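Local structure of hemolysin BL lytic component L1 (Bacillus cereus, 7NMQ) at residues Pro35-Ser40 with Asn54-Gln59; Ser40-Gly45 with Asp274-Ala279; Lys29-Gln34 with Glu60-Asn65. The protein serves as the lytic component L1 of hemolysin BL, an alpha-helical pore-forming enterotoxin of the ClyA-like family, and probably acts on target-cell membranes. One frame throughout, in Å; residues are numbered along the deposited sequence.

Contact 1 (Pro35-Ser40 with Asn54-Gln59); sequences PNVNLS and NIHLNQ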
ATOM      1  N   PRO A  35     -15.838  -3.752  16.447  1.00 15.24           N
ATOM      2  CA  PRO A  35     -17.264  -4.066  16.437  1.00 15.20           C
ATOM      3  C   PRO A  35     -18.145  -2.831  16.281  1.00 14.61           C
ATOM      4  O   PRO A  35     -17.657  -1.712  16.407  1.00 14.03           O
ATOM      5  CB  PRO A  35     -17.492  -4.693  17.800  1.00 16.23           C
ATOM      6  CG  PRO A  35     -16.491  -4.017  18.655  1.00 16.68           C
ATOM      7  CD  PRO A  35     -15.248  -3.884  17.788  1.00 16.91           C
ATOM      8  N   ASN A  36     -19.410  -3.087  15.956  1.00 14.18           N
ATOM      9  CA  ASN A  36     -20.447  -2.025  15.982  1.00 13.50           C
ATOM     10  C   ASN A  36     -20.374  -1.301  17.319  1.00 13.92           C
ATOM     11  O   ASN A  36     -20.255  -1.955  18.394  1.00 16.00           O
ATOM     12  CB  ASN A  36     -21.837  -2.559  15.667  1.00 15.06           C
ATOM     13  CG  ASN A  36     -22.108  -2.822  14.203  1.00 16.05           C
ATOM     14  OD1 ASN A  36     -21.204  -2.765  13.374  1.00 15.97           O
ATOM     15  ND2 ASN A  36     -23.363  -3.106  13.883  1.00 17.70           N
ATOM     16  N   VAL A  37     -20.484   0.004  17.295  1.00 12.19           N
ATOM     17  CA  VAL A  37     -20.324   0.789  18.550  1.00 12.73           C
ATOM     18  C   VAL A  37     -21.452   0.425  19.506  1.00 12.92           C
ATOM     19  O   VAL A  37     -22.628   0.395  19.132  1.00 13.27           O
ATOM     20  CB  VAL A  37     -20.269   2.292  18.271  1.00 12.84           C
ATOM     21  CG1 VAL A  37     -21.554   2.865  17.692  1.00 13.24           C
ATOM     22  CG2 VAL A  37     -19.901   3.081  19.506  1.00 13.43           C
ATOM     23  N   ASN A  38     -21.078   0.224  20.756  1.00 13.34           N
ATOM     24  CA  ASN A  38     -22.039  -0.083  21.826  1.00 13.16           C
ATOM     25  C   ASN A  38     -22.440   1.205  22.548  1.00 12.90           C
ATOM     26  O   ASN A  38     -21.681   1.725  23.357  1.00 12.84           O
ATOM     27  CB  ASN A  38     -21.452  -1.118  22.789  1.00 13.64           C
ATOM     28  CG  ASN A  38     -22.430  -1.508  23.890  1.00 16.02           C
ATOM     29  OD1 ASN A  38     -23.558  -1.019  23.984  1.00 16.15           O
ATOM     30  ND2 ASN A  38     -21.974  -2.397  24.736  1.00 17.05           N
ATOM     31  N   LEU A  39     -23.645   1.670  22.268  1.00 13.54           N
ATOM     32  CA  LEU A  39     -24.290   2.750  23.065  1.00 13.75           C
ATOM     33  C   LEU A  39     -25.631   2.273  23.602  1.00 14.11           C
ATOM     34  O   LEU A  39     -26.551   3.094  23.785  1.00 17.09           O
ATOM     35  CB  LEU A  39     -24.422   3.996  22.201  1.00 15.00           C
ATOM     36  CG  LEU A  39     -23.102   4.749  22.084  1.00 14.96           C
ATOM     37  CD1 LEU A  39     -23.178   5.755  20.964  1.00 16.75           C
ATOM     38  CD2 LEU A  39     -22.711   5.418  23.404  1.00 14.92           C
ATOM     39  N   SER A  40     -25.763   0.985  23.854  0.50 15.29           N
ATOM     40  CA  SER A  40     -27.025   0.431  24.384  0.50 16.67           C
ATOM     41  C   SER A  40     -27.231   0.935  25.820  0.50 17.73           C
ATOM     42  O   SER A  40     -26.258   1.046  26.570  0.50 18.19           O
ATOM     43  CB  SER A  40     -27.027  -1.051  24.309  0.50 17.15           C
ATOM     44  OG  SER A  40     -26.078  -1.577  25.213  0.50 21.05           O
ATOM     45  N   ASN A  54     -27.631   4.774  11.893  1.00 12.56           N
ATOM     46  CA  ASN A  54     -26.876   5.113  10.674  1.00 13.05           C
ATOM     47  C   ASN A  54     -25.402   4.775  10.845  1.00 11.75           C
ATOM     48  O   ASN A  54     -24.801   4.285   9.892  1.00 12.43           O
ATOM     49  CB  ASN A  54     -27.084   6.568  10.318  1.00 14.22           C
ATOM     50  CG  ASN A  54     -28.479   6.734   9.779  1.00 19.04           C
ATOM     51  OD1 ASN A  54     -29.024   5.840   9.147  1.00 26.62           O
ATOM     52  ND2 ASN A  54     -29.006   7.906   9.894  1.00 25.78           N
ATOM     53  N   ILE A  55     -24.841   5.044  12.014  1.00 11.57           N
ATOM     54  CA  ILE A  55     -23.427   4.682  12.298  1.00 11.23           C
ATOM     55  C   ILE A  55     -23.254   3.186  12.138  1.00 10.90           C
ATOM     56  O   ILE A  55     -22.267   2.733  11.558  1.00 11.00           O
ATOM     57  CB  ILE A  55     -23.025   5.186  13.676  1.00 11.70           C
ATOM     58  CG1 ILE A  55     -22.868   6.703  13.569  1.00 13.19           C
ATOM     59  CG2 ILE A  55     -21.779   4.465  14.154  1.00 13.51           C
ATOM     60  CD1 ILE A  55     -22.747   7.428  14.850  1.00 15.09           C
ATOM     61  N   HIS A  56     -24.155   2.383  12.676  1.00 11.69           N
ATOM     62  CA  HIS A  56     -24.006   0.927  12.543  1.00 11.37           C
ATOM     63  C   HIS A  56     -24.050   0.514  11.081  1.00 11.23           C
ATOM     64  O   HIS A  56     -23.256  -0.359  10.686  1.00 11.03           O
ATOM     65  CB  HIS A  56     -25.111   0.211  13.300  1.00 12.25           C
ATOM     66  CG  HIS A  56     -24.893   0.273  14.771  1.00 12.66           C
ATOM     67  ND1 HIS A  56     -25.925   0.065  15.647  1.00 13.84           N
ATOM     68  CD2 HIS A  56     -23.775   0.470  15.510  1.00 12.39           C
ATOM     69  CE1 HIS A  56     -25.442   0.166  16.890  1.00 13.80           C
ATOM     70  NE2 HIS A  56     -24.129   0.412  16.846  1.00 13.32           N
ATOM     71  N   LEU A  57     -24.902   1.125  10.260  1.00 11.48           N
ATOM     72  CA  LEU A  57     -24.907   0.826   8.812  1.00 11.48           C
ATOM     73  C   LEU A  57     -23.561   1.265   8.210  1.00 10.98           C
ATOM     74  O   LEU A  57     -23.026   0.543   7.355  1.00 11.58           O
ATOM     75  CB  LEU A  57     -26.045   1.576   8.119  1.00 13.26           C
ATOM     76  CG  LEU A  57     -27.432   1.137   8.542  1.00 14.09           C
ATOM     77  CD1 LEU A  57     -28.497   1.953   7.806  1.00 17.11           C
ATOM     78  CD2 LEU A  57     -27.659  -0.325   8.359  1.00 15.47           C
ATOM     79  N   ASN A  58     -23.038   2.393   8.617  1.00 10.45           N
ATOM     80  CA  ASN A  58     -21.734   2.866   8.102  1.00 10.74           C
ATOM     81  C   ASN A  58     -20.650   1.876   8.497  1.00 10.47           C
ATOM     82  O   ASN A  58     -19.736   1.604   7.683  1.00 11.37           O
ATOM     83  CB  ASN A  58     -21.332   4.211   8.649  1.00 10.96           C
ATOM     84  CG  ASN A  58     -22.274   5.341   8.283  1.00 12.74           C
ATOM     85  OD1 ASN A  58     -23.012   5.335   7.274  1.00 16.71           O
ATOM     86  ND2 ASN A  58     -22.197   6.356   9.081  1.00 13.34           N
ATOM     87  N   GLN A  59     -20.701   1.309   9.695  1.00 10.60           N
ATOM     88  CA  GLN A  59     -19.632   0.407  10.177  1.00 10.74           C
ATOM     89  C   GLN A  59     -19.731  -0.888   9.384  1.00 10.81           C
ATOM     90  O   GLN A  59     -18.694  -1.470   9.038  1.00 11.15           O
ATOM     91  CB  GLN A  59     -19.715   0.160  11.692  1.00 11.56           C
ATOM     92  CG  GLN A  59     -19.430   1.403  12.493  1.00 11.28           C
ATOM     93  CD  GLN A  59     -19.406   1.166  13.981  1.00 12.52           C
ATOM     94  OE1 GLN A  59     -20.441   1.047  14.631  1.00 12.88           O
ATOM     95  NE2 GLN A  59     -18.224   1.038  14.503  1.00 17.74           N
TER

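Contact 2 (Ser40-Gly45 with Asp274-Ala279); sequences SNIDLG and DRANQA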
ATOM      1  N   SER A  40     -25.763   0.985  23.854  0.50 15.29           N
ATOM      2  CA  SER A  40     -27.025   0.431  24.384  0.50 16.67           C
ATOM      3  C   SER A  40     -27.231   0.935  25.820  0.50 17.73           C
ATOM      4  O   SER A  40     -26.258   1.046  26.570  0.50 18.19           O
ATOM      5  CB  SER A  40     -27.027  -1.051  24.309  0.50 17.15           C
ATOM      6  OG  SER A  40     -26.078  -1.577  25.213  0.50 21.05           O
ATOM      7  N   ASN A  41     -28.477   1.244  26.165  1.00 19.36           N
ATOM      8  CA  ASN A  41     -28.904   1.697  27.515  1.00 21.43           C
ATOM      9  C   ASN A  41     -28.301   3.053  27.846  1.00 19.64           C
ATOM     10  O   ASN A  41     -28.135   3.378  29.018  1.00 26.58           O
ATOM     11  CB  ASN A  41     -28.552   0.685  28.613  1.00 25.64           C
ATOM     12  CG  ASN A  41     -29.317   0.950  29.898  1.00 30.22           C
ATOM     13  OD1 ASN A  41     -30.526   1.115  29.854  1.00 38.90           O
ATOM     14  ND2 ASN A  41     -28.640   1.005  31.038  1.00 35.44           N
ATOM     15  N   ILE A  42     -28.054   3.871  26.832  1.00 20.05           N
ATOM     16  CA  ILE A  42     -27.735   5.297  27.004  1.00 21.00           C
ATOM     17  C   ILE A  42     -28.828   6.035  26.259  1.00 19.51           C
ATOM     18  O   ILE A  42     -29.096   5.680  25.090  1.00 20.64           O
ATOM     19  CB  ILE A  42     -26.325   5.603  26.513  1.00 21.79           C
ATOM     20  CG1 ILE A  42     -25.348   4.867  27.429  1.00 25.83           C
ATOM     21  CG2 ILE A  42     -26.055   7.104  26.434  1.00 24.22           C
ATOM     22  CD1 ILE A  42     -23.949   4.905  26.975  1.00 26.89           C
ATOM     23  N   ASP A  43     -29.506   6.942  26.965  1.00 21.27           N
ATOM     24  CA  ASP A  43     -30.611   7.712  26.343  1.00 22.78           C
ATOM     25  C   ASP A  43     -29.989   8.779  25.447  1.00 20.19           C
ATOM     26  O   ASP A  43     -29.402   9.723  25.961  1.00 25.50           O
ATOM     27  CB  ASP A  43     -31.580   8.335  27.344  1.00 28.66           C
ATOM     28  CG  ASP A  43     -32.761   9.044  26.683  1.00 30.17           C
ATOM     29  OD1 ASP A  43     -32.940   8.919  25.429  1.00 28.48           O
ATOM     30  OD2 ASP A  43     -33.528   9.675  27.436  1.00 38.66           O
ATOM     31  N   LEU A  44     -30.147   8.614  24.149  1.00 17.20           N
ATOM     32  CA  LEU A  44     -29.582   9.554  23.152  1.00 17.85           C
ATOM     33  C   LEU A  44     -30.692  10.399  22.545  1.00 18.41           C
ATOM     34  O   LEU A  44     -30.356  11.261  21.675  1.00 18.30           O
ATOM     35  CB  LEU A  44     -28.898   8.748  22.047  1.00 19.47           C
ATOM     36  CG  LEU A  44     -27.827   7.769  22.483  1.00 18.89           C
ATOM     37  CD1 LEU A  44     -27.376   6.950  21.294  1.00 20.10           C
ATOM     38  CD2 LEU A  44     -26.670   8.518  23.115  1.00 19.82           C
ATOM     39  N   GLY A  45     -31.938  10.165  22.967  1.00 17.27           N
ATOM     40  CA  GLY A  45     -33.094  10.756  22.292  1.00 16.60           C
ATOM     41  C   GLY A  45     -33.287  10.167  20.907  1.00 14.85           C
ATOM     42  O   GLY A  45     -32.483   9.330  20.452  1.00 16.23           O
ATOM     43  N   ASP A 274     -15.845   4.902  30.661  1.00 18.66           N
ATOM     44  CA  ASP A 274     -17.217   4.359  30.720  1.00 19.42           C
ATOM     45  C   ASP A 274     -17.738   4.117  29.298  1.00 18.27           C
ATOM     46  O   ASP A 274     -17.051   4.420  28.347  1.00 17.78           O
ATOM     47  CB  ASP A 274     -18.123   5.300  31.522  1.00 20.43           C
ATOM     48  CG  ASP A 274     -18.479   6.620  30.855  1.00 21.19           C
ATOM     49  OD1 ASP A 274     -18.025   6.881  29.711  1.00 22.71           O
ATOM     50  OD2 ASP A 274     -19.289   7.360  31.456  1.00 24.31           O
ATOM     51  N   ARG A 275     -18.970   3.633  29.166  1.00 13.50           N
ATOM     52  CA  ARG A 275     -19.499   3.187  27.855  1.00 12.53           C
ATOM     53  C   ARG A 275     -19.522   4.381  26.884  1.00 12.16           C
ATOM     54  O   ARG A 275     -19.189   4.216  25.704  1.00 12.22           O
ATOM     55  CB  ARG A 275     -20.859   2.499  27.978  1.00 13.59           C
ATOM     56  CG  ARG A 275     -21.428   2.119  26.628  1.00 13.64           C
ATOM     57  CD  ARG A 275     -22.633   1.217  26.790  1.00 14.30           C
ATOM     58  NE  ARG A 275     -22.341  -0.061  27.408  1.00 15.10           N
ATOM     59  CZ  ARG A 275     -23.263  -0.989  27.709  1.00 15.40           C
ATOM     60  NH1 ARG A 275     -24.532  -0.737  27.516  1.00 16.31           N
ATOM     61  NH2 ARG A 275     -22.912  -2.145  28.234  1.00 18.57           N
ATOM     62  N   ALA A 276     -20.082   5.528  27.288  1.00 13.14           N
ATOM     63  CA  ALA A 276     -20.178   6.699  26.396  1.00 13.00           C
ATOM     64  C   ALA A 276     -18.779   7.123  25.937  1.00 13.10           C
ATOM     65  O   ALA A 276     -18.592   7.399  24.743  1.00 13.68           O
ATOM     66  CB  ALA A 276     -20.878   7.832  27.091  1.00 14.22           C
ATOM     67  N   ASN A 277     -17.826   7.184  26.846  1.00 13.71           N
ATOM     68  CA  ASN A 277     -16.464   7.646  26.501  1.00 13.55           C
ATOM     69  C   ASN A 277     -15.791   6.585  25.652  1.00 13.57           C
ATOM     70  O   ASN A 277     -15.036   6.964  24.693  1.00 14.09           O
ATOM     71  CB  ASN A 277     -15.690   8.014  27.753  1.00 15.59           C
ATOM     72  CG  ASN A 277     -16.117   9.374  28.270  1.00 19.40           C
ATOM     73  OD1 ASN A 277     -16.783   9.497  29.278  1.00 26.42           O
ATOM     74  ND2 ASN A 277     -15.672  10.426  27.626  1.00 25.04           N
ATOM     75  N   GLN A 278     -16.054   5.313  25.876  1.00 13.20           N
ATOM     76  CA  GLN A 278     -15.519   4.255  24.977  1.00 13.16           C
ATOM     77  C   GLN A 278     -16.056   4.458  23.562  1.00 13.17           C
ATOM     78  O   GLN A 278     -15.342   4.187  22.601  1.00 13.42           O
ATOM     79  CB  GLN A 278     -15.833   2.848  25.483  1.00 13.55           C
ATOM     80  CG  GLN A 278     -14.977   2.479  26.660  1.00 14.63           C
ATOM     81  CD  GLN A 278     -15.202   1.079  27.158  1.00 17.49           C
ATOM     82  OE1 GLN A 278     -16.207   0.437  26.865  1.00 21.58           O
ATOM     83  NE2 GLN A 278     -14.251   0.605  27.927  1.00 19.04           N
ATOM     84  N   ALA A 279     -17.299   4.897  23.438  1.00 12.52           N
ATOM     85  CA  ALA A 279     -17.905   5.123  22.118  1.00 11.91           C
ATOM     86  C   ALA A 279     -17.195   6.304  21.460  1.00 12.21           C
ATOM     87  O   ALA A 279     -16.942   6.246  20.277  1.00 11.91           O
ATOM     88  CB  ALA A 279     -19.388   5.394  22.221  1.00 13.49           C
TER

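Contact 3 (Lys29-Gln34 with Glu60-Asn65); sequences KTMIKQ and ELSRIN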
ATOM      1  N   LYS A  29      -7.633  -4.700   8.186  1.00 12.35           N
ATOM      2  CA  LYS A  29      -7.759  -5.729   9.232  1.00 13.52           C
ATOM      3  C   LYS A  29      -8.279  -5.071  10.516  1.00 14.52           C
ATOM      4  O   LYS A  29      -9.029  -5.700  11.294  1.00 15.60           O
ATOM      5  CB  LYS A  29      -6.421  -6.422   9.416  1.00 14.81           C
ATOM      6  CG  LYS A  29      -6.101  -7.384   8.294  1.00 15.90           C
ATOM      7  CD  LYS A  29      -4.650  -7.776   8.237  1.00 17.40           C
ATOM      8  CE  LYS A  29      -4.329  -8.679   7.064  1.00 19.60           C
ATOM      9  NZ  LYS A  29      -4.751 -10.077   7.334  1.00 22.43           N
ATOM     10  N   THR A  30      -7.868  -3.859  10.784  1.00 13.86           N
ATOM     11  CA  THR A  30      -8.278  -3.132  11.985  1.00 14.21           C
ATOM     12  C   THR A  30      -9.788  -2.862  11.892  1.00 13.89           C
ATOM     13  O   THR A  30     -10.545  -3.111  12.866  1.00 14.75           O
ATOM     14  CB  THR A  30      -7.471  -1.860  12.208  1.00 15.75           C
ATOM     15  OG1 THR A  30      -6.086  -2.193  12.230  1.00 16.47           O
ATOM     16  CG2 THR A  30      -7.870  -1.235  13.521  1.00 18.11           C
ATOM     17  N   MET A  31     -10.242  -2.388  10.731  0.50 13.22           N
ATOM     18  CA  MET A  31     -11.672  -2.084  10.524  0.50 13.75           C
ATOM     19  C   MET A  31     -12.502  -3.346  10.754  0.50 13.11           C
ATOM     20  O   MET A  31     -13.531  -3.253  11.410  0.50 13.95           O
ATOM     21  CB  MET A  31     -11.936  -1.548   9.118  0.50 13.87           C
ATOM     22  CG  MET A  31     -11.458  -0.134   8.923  0.50 13.72           C
ATOM     23  SD  MET A  31     -11.741   0.973  10.306  0.50 18.78           S
ATOM     24  CE  MET A  31     -13.520   1.113  10.203  0.50 16.67           C
ATOM     25  N   ILE A  32     -12.081  -4.471  10.186  1.00 12.41           N
ATOM     26  CA  ILE A  32     -12.832  -5.762  10.259  1.00 13.46           C
ATOM     27  C   ILE A  32     -12.982  -6.168  11.727  1.00 13.67           C
ATOM     28  O   ILE A  32     -14.016  -6.774  12.091  1.00 15.16           O
ATOM     29  CB  ILE A  32     -12.146  -6.826   9.368  1.00 14.04           C
ATOM     30  CG1 ILE A  32     -12.387  -6.466   7.901  1.00 15.87           C
ATOM     31  CG2 ILE A  32     -12.623  -8.241   9.717  1.00 15.54           C
ATOM     32  CD1 ILE A  32     -11.526  -7.199   6.943  1.00 18.66           C
ATOM     33  N   LYS A  33     -12.019  -5.879  12.568  1.00 13.40           N
ATOM     34  CA  LYS A  33     -12.035  -6.343  13.977  1.00 14.80           C
ATOM     35  C   LYS A  33     -12.775  -5.355  14.875  1.00 14.28           C
ATOM     36  O   LYS A  33     -13.118  -5.738  15.964  1.00 16.85           O
ATOM     37  CB  LYS A  33     -10.598  -6.601  14.446  1.00 17.14           C
ATOM     38  CG  LYS A  33     -10.087  -8.012  14.143  1.00 23.84           C
ATOM     39  CD  LYS A  33      -8.850  -8.414  14.893  1.00 28.75           C
ATOM     40  CE  LYS A  33      -9.080  -9.148  16.198  1.00 32.21           C
ATOM     41  NZ  LYS A  33      -7.804  -9.309  16.938  1.00 31.94           N
ATOM     42  N   GLN A  34     -13.044  -4.141  14.442  1.00 13.01           N
ATOM     43  CA  GLN A  34     -13.718  -3.169  15.305  1.00 13.43           C
ATOM     44  C   GLN A  34     -15.212  -3.471  15.290  1.00 14.77           C
ATOM     45  O   GLN A  34     -15.843  -3.477  14.235  1.00 14.94           O
ATOM     46  CB  GLN A  34     -13.447  -1.759  14.825  1.00 14.93           C
ATOM     47  CG  GLN A  34     -14.096  -0.776  15.761  1.00 17.96           C
ATOM     48  CD  GLN A  34     -13.295   0.452  16.054  1.00 18.27           C
ATOM     49  OE1 GLN A  34     -12.085   0.444  16.220  1.00 20.64           O
ATOM     50  NE2 GLN A  34     -13.991   1.557  16.040  1.00 18.09           N
ATOM     51  N   GLU A  60     -20.934  -1.380   9.119  0.50 11.20           N
ATOM     52  CA  GLU A  60     -21.083  -2.613   8.306  0.50 11.69           C
ATOM     53  C   GLU A  60     -20.505  -2.355   6.909  0.50 11.48           C
ATOM     54  O   GLU A  60     -19.820  -3.236   6.369  0.50 12.25           O
ATOM     55  CB  GLU A  60     -22.553  -3.030   8.269  0.50 12.38           C
ATOM     56  CG  GLU A  60     -23.040  -3.550   9.616  0.50 13.10           C
ATOM     57  CD  GLU A  60     -24.480  -3.250   9.950  0.50 14.10           C
ATOM     58  OE1 GLU A  60     -25.313  -3.075   9.033  0.50 14.99           O
ATOM     59  OE2 GLU A  60     -24.732  -3.180  11.147  0.50 15.49           O
ATOM     60  N   LEU A  61     -20.728  -1.181   6.328  1.00 11.50           N
ATOM     61  CA  LEU A  61     -20.157  -0.924   4.990  1.00 11.61           C
ATOM     62  C   LEU A  61     -18.636  -0.749   5.088  1.00 11.04           C
ATOM     63  O   LEU A  61     -17.935  -1.175   4.167  1.00 11.40           O
ATOM     64  CB  LEU A  61     -20.806   0.317   4.396  1.00 13.15           C
ATOM     65  CG  LEU A  61     -20.425   0.600   2.949  1.00 16.07           C
ATOM     66  CD1 LEU A  61     -20.779  -0.562   2.040  1.00 18.55           C
ATOM     67  CD2 LEU A  61     -21.161   1.847   2.517  1.00 19.46           C
ATOM     68  N   SER A  62     -18.114  -0.220   6.186  1.00 10.63           N
ATOM     69  CA  SER A  62     -16.653  -0.090   6.349  1.00 10.57           C
ATOM     70  C   SER A  62     -16.070  -1.504   6.245  1.00 10.90           C
ATOM     71  O   SER A  62     -14.963  -1.677   5.690  1.00 11.17           O
ATOM     72  CB  SER A  62     -16.255   0.532   7.655  1.00 12.58           C
ATOM     73  OG  SER A  62     -16.817   1.819   7.833  1.00 17.09           O
ATOM     74  N   ARG A  63     -16.735  -2.488   6.889  1.00 10.89           N
ATOM     75  CA  ARG A  63     -16.150  -3.844   6.924  1.00 11.04           C
ATOM     76  C   ARG A  63     -16.262  -4.494   5.546  1.00 11.56           C
ATOM     77  O   ARG A  63     -15.315  -5.218   5.111  1.00 12.29           O
ATOM     78  CB  ARG A  63     -16.741  -4.698   8.042  1.00 11.88           C
ATOM     79  CG  ARG A  63     -16.481  -4.127   9.436  1.00 12.65           C
ATOM     80  CD  ARG A  63     -16.821  -5.062  10.573  1.00 15.73           C
ATOM     81  NE  ARG A  63     -18.234  -5.206  10.744  1.00 17.09           N
ATOM     82  CZ  ARG A  63     -19.040  -4.423  11.490  1.00 15.51           C
ATOM     83  NH1 ARG A  63     -18.601  -3.464  12.286  1.00 17.24           N
ATOM     84  NH2 ARG A  63     -20.311  -4.721  11.500  1.00 18.44           N
ATOM     85  N   ILE A  64     -17.329  -4.212   4.822  1.00 11.10           N
ATOM     86  CA  ILE A  64     -17.454  -4.656   3.398  1.00 11.63           C
ATOM     87  C   ILE A  64     -16.312  -4.036   2.596  1.00 11.70           C
ATOM     88  O   ILE A  64     -15.688  -4.759   1.796  1.00 12.12           O
ATOM     89  CB  ILE A  64     -18.821  -4.263   2.846  1.00 12.36           C
ATOM     90  CG1 ILE A  64     -19.871  -5.201   3.446  1.00 13.31           C
ATOM     91  CG2 ILE A  64     -18.881  -4.233   1.334  1.00 13.19           C
ATOM     92  CD1 ILE A  64     -21.234  -4.783   3.155  1.00 15.11           C
ATOM     93  N   ASN A  65     -16.057  -2.748   2.759  1.00 11.75           N
ATOM     94  CA  ASN A  65     -14.982  -2.103   1.959  1.00 11.56           C
ATOM     95  C   ASN A  65     -13.636  -2.720   2.321  1.00 11.59           C
ATOM     96  O   ASN A  65     -12.744  -2.863   1.439  1.00 12.05           O
ATOM     97  CB  ASN A  65     -14.971  -0.596   2.174  1.00 11.34           C
ATOM     98  CG  ASN A  65     -16.109   0.114   1.500  1.00 12.05           C
ATOM     99  OD1 ASN A  65     -16.761  -0.432   0.624  1.00 14.05           O
ATOM    100  ND2 ASN A  65     -16.358   1.317   1.970  1.00 13.74           N
TER
HETATM  101  O   HOH W   1     -15.896  -1.835  12.092  1.00 22.96           O

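Contact 1 (Pro35-Ser40 with Asn54-Gln59)
In the helical bundle of this ClyA-like toxin, the extended linker between helices 10-33 and 45-103 runs back over the second of them, and H56 and Q59 grip both polar backbone atoms of V37. The ring of H56 points NE2 at V37 O, 2.7 Å away and nearly straight at 167°; the oxygen lies in the ring plane, and the donor in turn sits on a lone pair of the carbonyl. Q59, extended beyond CG, reaches out one turn later so that OE1 takes the N-H of V37 at 2.9 Å, again on a lone pair. With two bonds to one residue, the linker is held without regular secondary structure of its own.

N36 runs obliquely past H56, its amide plane nearly parallel to the ring (8° apart), with CB 3.6 Å from H56 CD2. Its polar end serves the next turn of the helix: OD1 accepts from R63 and ND2 binds E60. V37 is buried against A279 and S282 of helix 275-325 and L52 of helix 45-103. Its CG1, placed between the backbone N and the carbonyl carbon (chi1 65°), meets I55 CG2 at 3.9 Å.

Contact 2 (Ser40-Gly45 with Asp274-Ala279)
S40-G45 passes as an irregular loop alongside the first turn of helix 275-325, and the backbones come nearest at I42 and A276, whose CA atoms are 7.7 Å apart. Side chains span that gap, chiefly those of R275 and I42. R275 leaves the helix with CG anti to the backbone N (chi1 177°) and bends at chi3, bringing NH1 to S40 O at 2.7 Å. The oxygen lies at the edge of the guanidinium, within 1° of its plane, yet NH1 stands above the carbonyl plane of S40 and the N-H...O angle is only 142°. In the conformer of S40 modelled here, one of two, OG is also close to NH1, at 2.9 Å, but the angle is too poor for a bond; it pairs with N38 OD1 instead.

I42 lies against the aliphatic part of the same arginine. Its CD1 lies 3.8 Å from R275 CG and 4.2 Å from A276 CB, and Q169 of helix 161-169 also touches its side chain. The helix start is capped by D274, the N-cap residue, whose OD1 accepts from N277 N at 2.9 Å. D43 likewise accepts from G45 N as the chain turns toward helix 45-103.

R275 thus works in two ways at this surface, as a charged donor to a backbone carbonyl and as a hydrocarbon arm for I42, tying the linker to a distant part of the sequence without a salt bridge between the segments.

Contact 3 (Lys29-Gln34 with Glu60-Asn65)
R63 packs on backbone carbonyls and M31 meets S62 where the end of helix 10-33 joins helix 45-103 in a roughly antiparallel pair. The short segments' axes come within 8.5 Å and run 143° apart, and the CA atoms of I32 and R63 come nearest. R63 lays its aliphatic arm over the last turn: CG lies 3.7 Å from M31 O, and CD lies 3.6 Å from I32 O. The chain then bends at chi3 (-73°), and NH1 comes to Q34 O at 3.4 Å, a long, weak bond with the guanidinium set obliquely to the oxygen.

A water bridges this corner. It donates to M31 O at 2.8 Å and to Q34 O at 2.7 Å, and accepts from R63 NH1 at 3.2 Å, linking the arginine to the carbonyls of M31, in the last turn, and Q34, just past it. On the buried side, M31, in the conformer modelled, folds back at chi2 and chi3 and sets CE 3.8 Å from S62 CB.

Further out, R63 NH2 is already taken up by N36, while CA of E60 lies over one guanidinium face toward its rim. S62 OG is bonded to N145 of helix 107-154 and to N58 O one turn back, and M31 and S62 both touch L290 of helix 275-325. Q34 turns its amide away to S282, N285 and A226.

Carbonyls at a helix C-terminus carry partial negative charge, so a cationic guanidinium with a bridging water probably finds a favourable place here, although its direct bond to Q34 is weak.

Contact 3 is buried, contact 1 partly so, and contact 2 lies on the surface, farthest of the three from the chain's centre. Contacts 1 and 3 share helix 45-103, and N36 probably ties the two together through R63 and E60. Contacts 1 and 2 share S40 and meet where V37 and L39 pack on A279; contacts 2 and 3 do not touch. Together they follow one path, from the end of helix 10-33 through the linker to the start of helix 45-103. The chemistry changes along it: a water and a weak arginine bond in contact 3, two short, near-straight bonds to V37 in contact 1, and one arginine-carbonyl bond in contact 2.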